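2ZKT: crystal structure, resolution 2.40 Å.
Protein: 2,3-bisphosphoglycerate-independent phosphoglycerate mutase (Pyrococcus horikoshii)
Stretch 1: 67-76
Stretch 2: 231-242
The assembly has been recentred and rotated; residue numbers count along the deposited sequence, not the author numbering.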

# COMPACT_ATOMS: atom_id res chain seq x y z
N ILE B 67 -2.35 -18.80 18.34
CA ILE B 67 -1.13 -18.18 17.83
C ILE B 67 0.07 -18.47 18.75
O ILE B 67 1.19 -18.64 18.27
CB ILE B 67 -1.30 -16.65 17.70
CG1 ILE B 67 -2.37 -16.33 16.64
CG2 ILE B 67 0.02 -15.98 17.38
CD1 ILE B 67 -2.02 -16.78 15.22
N PHE B 68 -0.16 -18.53 20.07
CA PHE B 68 0.94 -18.80 21.01
C PHE B 68 1.36 -20.27 21.04
O PHE B 68 2.33 -20.62 21.73
CB PHE B 68 0.58 -18.33 22.43
CG PHE B 68 0.52 -16.83 22.58
CD1 PHE B 68 1.56 -16.02 22.12
CD2 PHE B 68 -0.60 -16.22 23.15
CE1 PHE B 68 1.49 -14.62 22.23
CE2 PHE B 68 -0.69 -14.83 23.27
CZ PHE B 68 0.36 -14.02 22.81
N GLY B 69 0.63 -21.11 20.30
CA GLY B 69 0.97 -22.53 20.22
C GLY B 69 0.06 -23.52 20.93
O GLY B 69 0.39 -24.71 21.05
N TYR B 70 -1.09 -23.06 21.41
CA TYR B 70 -2.00 -23.94 22.14
C TYR B 70 -3.23 -24.30 21.31
O TYR B 70 -3.57 -23.62 20.34
CB TYR B 70 -2.46 -23.26 23.44
CG TYR B 70 -1.32 -22.92 24.39
CD1 TYR B 70 -0.74 -23.91 25.20
CD2 TYR B 70 -0.78 -21.64 24.42
CE1 TYR B 70 0.35 -23.62 26.03
CE2 TYR B 70 0.31 -21.33 25.24
CZ TYR B 70 0.87 -22.33 26.04
OH TYR B 70 1.94 -22.02 26.85
N ASP B 71 -3.90 -25.38 21.72
CA ASP B 71 -5.13 -25.82 21.07
C ASP B 71 -6.26 -25.09 21.81
O ASP B 71 -6.55 -25.39 22.97
CB ASP B 71 -5.29 -27.34 21.19
CG ASP B 71 -6.60 -27.85 20.59
OD1 ASP B 71 -7.67 -27.60 21.18
OD2 ASP B 71 -6.55 -28.49 19.51
N PRO B 72 -6.92 -24.13 21.13
CA PRO B 72 -8.01 -23.37 21.76
C PRO B 72 -9.16 -24.23 22.28
O PRO B 72 -9.69 -23.97 23.37
CB PRO B 72 -8.45 -22.40 20.64
CG PRO B 72 -8.10 -23.16 19.38
CD PRO B 72 -6.76 -23.78 19.70
N TYR B 73 -9.55 -25.26 21.53
CA TYR B 73 -10.64 -26.13 21.95
C TYR B 73 -10.38 -26.86 23.27
O TYR B 73 -11.34 -27.23 23.98
CB TYR B 73 -10.98 -27.16 20.86
CG TYR B 73 -11.84 -26.61 19.74
CD1 TYR B 73 -12.97 -25.82 20.02
CD2 TYR B 73 -11.57 -26.91 18.40
CE1 TYR B 73 -13.80 -25.36 18.99
CE2 TYR B 73 -12.39 -26.45 17.37
CZ TYR B 73 -13.50 -25.68 17.67
OH TYR B 73 -14.33 -25.24 16.66
N GLU B 74 -9.11 -27.07 23.63
CA GLU B 74 -8.78 -27.77 24.87
C GLU B 74 -8.32 -26.87 26.01
O GLU B 74 -8.51 -27.19 27.19
CB GLU B 74 -7.69 -28.82 24.62
CG GLU B 74 -8.01 -29.80 23.51
CD GLU B 74 -7.08 -30.99 23.54
OE1 GLU B 74 -7.24 -31.83 24.46
OE2 GLU B 74 -6.20 -31.09 22.65
N THR B 75 -7.70 -25.74 25.67
CA THR B 75 -7.19 -24.82 26.69
C THR B 75 -8.17 -23.72 27.12
O THR B 75 -8.19 -23.33 28.29
CB THR B 75 -5.90 -24.13 26.19
OG1 THR B 75 -6.16 -23.47 24.94
CG2 THR B 75 -4.79 -25.16 25.99
N TYR B 76 -8.99 -23.24 26.18
CA TYR B 76 -9.94 -22.17 26.46
C TYR B 76 -10.97 -22.46 27.56
O TYR B 76 -11.75 -23.42 27.48
CB TYR B 76 -10.68 -21.75 25.19
CG TYR B 76 -11.43 -20.45 25.34
CD1 TYR B 76 -10.77 -19.27 25.67
CD2 TYR B 76 -12.81 -20.39 25.11
CE1 TYR B 76 -11.45 -18.05 25.76
CE2 TYR B 76 -13.51 -19.17 25.20
CZ TYR B 76 -12.81 -18.01 25.52
OH TYR B 76 -13.47 -16.81 25.56
N TYR B 231 -8.59 -19.52 34.65
CA TYR B 231 -7.26 -19.60 34.04
C TYR B 231 -7.37 -20.68 32.94
O TYR B 231 -8.06 -21.68 33.10
CB TYR B 231 -6.23 -20.04 35.09
CG TYR B 231 -4.82 -20.11 34.57
CD1 TYR B 231 -4.05 -18.94 34.42
CD2 TYR B 231 -4.23 -21.33 34.23
CE1 TYR B 231 -2.73 -19.00 33.94
CE2 TYR B 231 -2.92 -21.40 33.76
CZ TYR B 231 -2.17 -20.23 33.61
OH TYR B 231 -0.88 -20.29 33.14
N PRO B 232 -6.68 -20.48 31.79
CA PRO B 232 -6.76 -21.48 30.72
C PRO B 232 -6.12 -22.84 31.06
O PRO B 232 -5.09 -22.91 31.74
CB PRO B 232 -6.06 -20.78 29.55
CG PRO B 232 -5.01 -19.96 30.24
CD PRO B 232 -5.76 -19.38 31.43
N ASN B 233 -6.75 -23.92 30.59
CA ASN B 233 -6.25 -25.28 30.82
C ASN B 233 -5.04 -25.56 29.93
O ASN B 233 -5.15 -26.26 28.91
CB ASN B 233 -7.34 -26.32 30.53
CG ASN B 233 -6.86 -27.76 30.76
OD1 ASN B 233 -7.46 -28.71 30.26
ND2 ASN B 233 -5.78 -27.91 31.52
N ILE B 234 -3.89 -25.00 30.28
CA ILE B 234 -2.69 -25.23 29.49
C ILE B 234 -1.73 -26.09 30.31
O ILE B 234 -1.60 -25.89 31.52
CB ILE B 234 -1.98 -23.91 29.13
CG1 ILE B 234 -1.56 -23.17 30.40
CG2 ILE B 234 -2.90 -23.04 28.28
CD1 ILE B 234 -0.53 -22.10 30.14
N PRO B 235 -1.06 -27.05 29.65
CA PRO B 235 -0.11 -27.96 30.30
C PRO B 235 0.92 -27.17 31.12
O PRO B 235 0.97 -27.25 32.35
CB PRO B 235 0.54 -28.69 29.12
CG PRO B 235 -0.56 -28.73 28.10
CD PRO B 235 -1.12 -27.32 28.19
N MET B 236 1.73 -26.40 30.40
CA MET B 236 2.76 -25.57 31.01
C MET B 236 2.84 -24.23 30.29
O MET B 236 2.28 -24.05 29.20
CB MET B 236 4.12 -26.29 30.94
CG MET B 236 4.55 -26.69 29.54
SD MET B 236 6.07 -27.68 29.56
CE MET B 236 5.37 -29.32 29.76
N LYS B 237 3.54 -23.27 30.90
CA LYS B 237 3.68 -21.95 30.30
C LYS B 237 4.61 -21.96 29.07
O LYS B 237 5.41 -22.89 28.88
CB LYS B 237 4.17 -20.95 31.36
CG LYS B 237 3.58 -21.21 32.75
CD LYS B 237 3.48 -19.94 33.60
CE LYS B 237 2.28 -19.09 33.19
NZ LYS B 237 2.14 -17.84 34.01
N PHE B 238 4.48 -20.93 28.24
CA PHE B 238 5.28 -20.77 27.02
C PHE B 238 6.78 -20.84 27.35
O PHE B 238 7.53 -21.63 26.77
CB PHE B 238 4.95 -19.40 26.39
CG PHE B 238 5.44 -19.25 24.97
CD1 PHE B 238 4.64 -19.66 23.89
CD2 PHE B 238 6.67 -18.65 24.70
CE1 PHE B 238 5.06 -19.48 22.58
CE2 PHE B 238 7.11 -18.47 23.39
CZ PHE B 238 6.30 -18.89 22.32
N THR B 239 7.20 -19.99 28.30
CA THR B 239 8.60 -19.91 28.74
C THR B 239 9.21 -21.26 29.08
O THR B 239 10.32 -21.56 28.63
CB THR B 239 8.73 -18.99 29.99
OG1 THR B 239 7.72 -19.36 30.95
CG2 THR B 239 8.57 -17.51 29.61
N GLU B 240 8.50 -22.07 29.86
CA GLU B 240 9.05 -23.37 30.23
C GLU B 240 8.93 -24.38 29.10
O GLU B 240 9.84 -25.19 28.86
CB GLU B 240 8.38 -23.92 31.51
CG GLU B 240 6.88 -24.13 31.42
CD GLU B 240 6.30 -24.68 32.72
OE1 GLU B 240 6.76 -25.77 33.16
OE2 GLU B 240 5.38 -24.05 33.30
N GLN B 241 7.81 -24.32 28.38
CA GLN B 241 7.57 -25.24 27.27
C GLN B 241 8.74 -25.21 26.26
O GLN B 241 9.28 -26.25 25.88
CB GLN B 241 6.25 -24.88 26.58
CG GLN B 241 5.85 -25.80 25.44
CD GLN B 241 4.52 -25.38 24.82
OE1 GLN B 241 4.09 -25.94 23.80
NE2 GLN B 241 3.85 -24.41 25.44
N TRP B 242 9.13 -24.00 25.86
CA TRP B 242 10.21 -23.83 24.89
C TRP B 242 11.55 -23.41 25.50
O TRP B 242 12.54 -23.25 24.77
CB TRP B 242 9.78 -22.79 23.83
CG TRP B 242 8.48 -23.16 23.13
CD1 TRP B 242 7.23 -22.64 23.39
CD2 TRP B 242 8.31 -24.14 22.09
NE1 TRP B 242 6.30 -23.24 22.57
CE2 TRP B 242 6.93 -24.16 21.77
CE3 TRP B 242 9.18 -25.00 21.41
CZ2 TRP B 242 6.40 -25.02 20.78
CZ3 TRP B 242 8.66 -25.85 20.42
CH2 TRP B 242 7.28 -25.85 20.12
O HOH W 1 3.22 -22.99 22.56
O HOH W 2 0.71 -26.79 23.56

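Stretch 2 runs past stretch 1 as a loop and then enters a helix, and the loop supplies both cross-stretch hydrogen bonds and the methyl packing. At Pro232 and Asn233 the contact is made largely by backbone: Asn233 N donates to Thr75 O at 2.8 Å, and Thr75 CA lies 3.3 Å from Asn233 O in a CA-H...O contact, so the two chains meet closely where the short helix of stretch 1 ends. Thr75 suits this spot because, with chi1 in p, OG1 donates to Asp71 O at 2.8 Å while CG2 packs 3.6 Å from Ile234 CG2. Ile234 CG2 also sits over one face of the Tyr70 ring, 4.1 Å from the ring centroid.

Tyr70 has the largest area covered by the other stretch. Its CA-to-CB bond points toward stretch 2, and the phenol reaches the turn before the helix, where OH donates to Met236 O at 3.1 Å; a buried hydroxyl thus gains a partner, while Met236's own side chain starts away. Phe238 brings its ring edge to Phe68 O, with CE1 3.1 Å from that oxygen. Beyond it, water 1 donates to Phe68 O at 2.7 Å and accepts from Trp242 NE1 at 3.1 Å, bridging a gap beside Gly69, where at phi 108° and psi 10° a CB would be jammed against Phe68 O, so glycine fits.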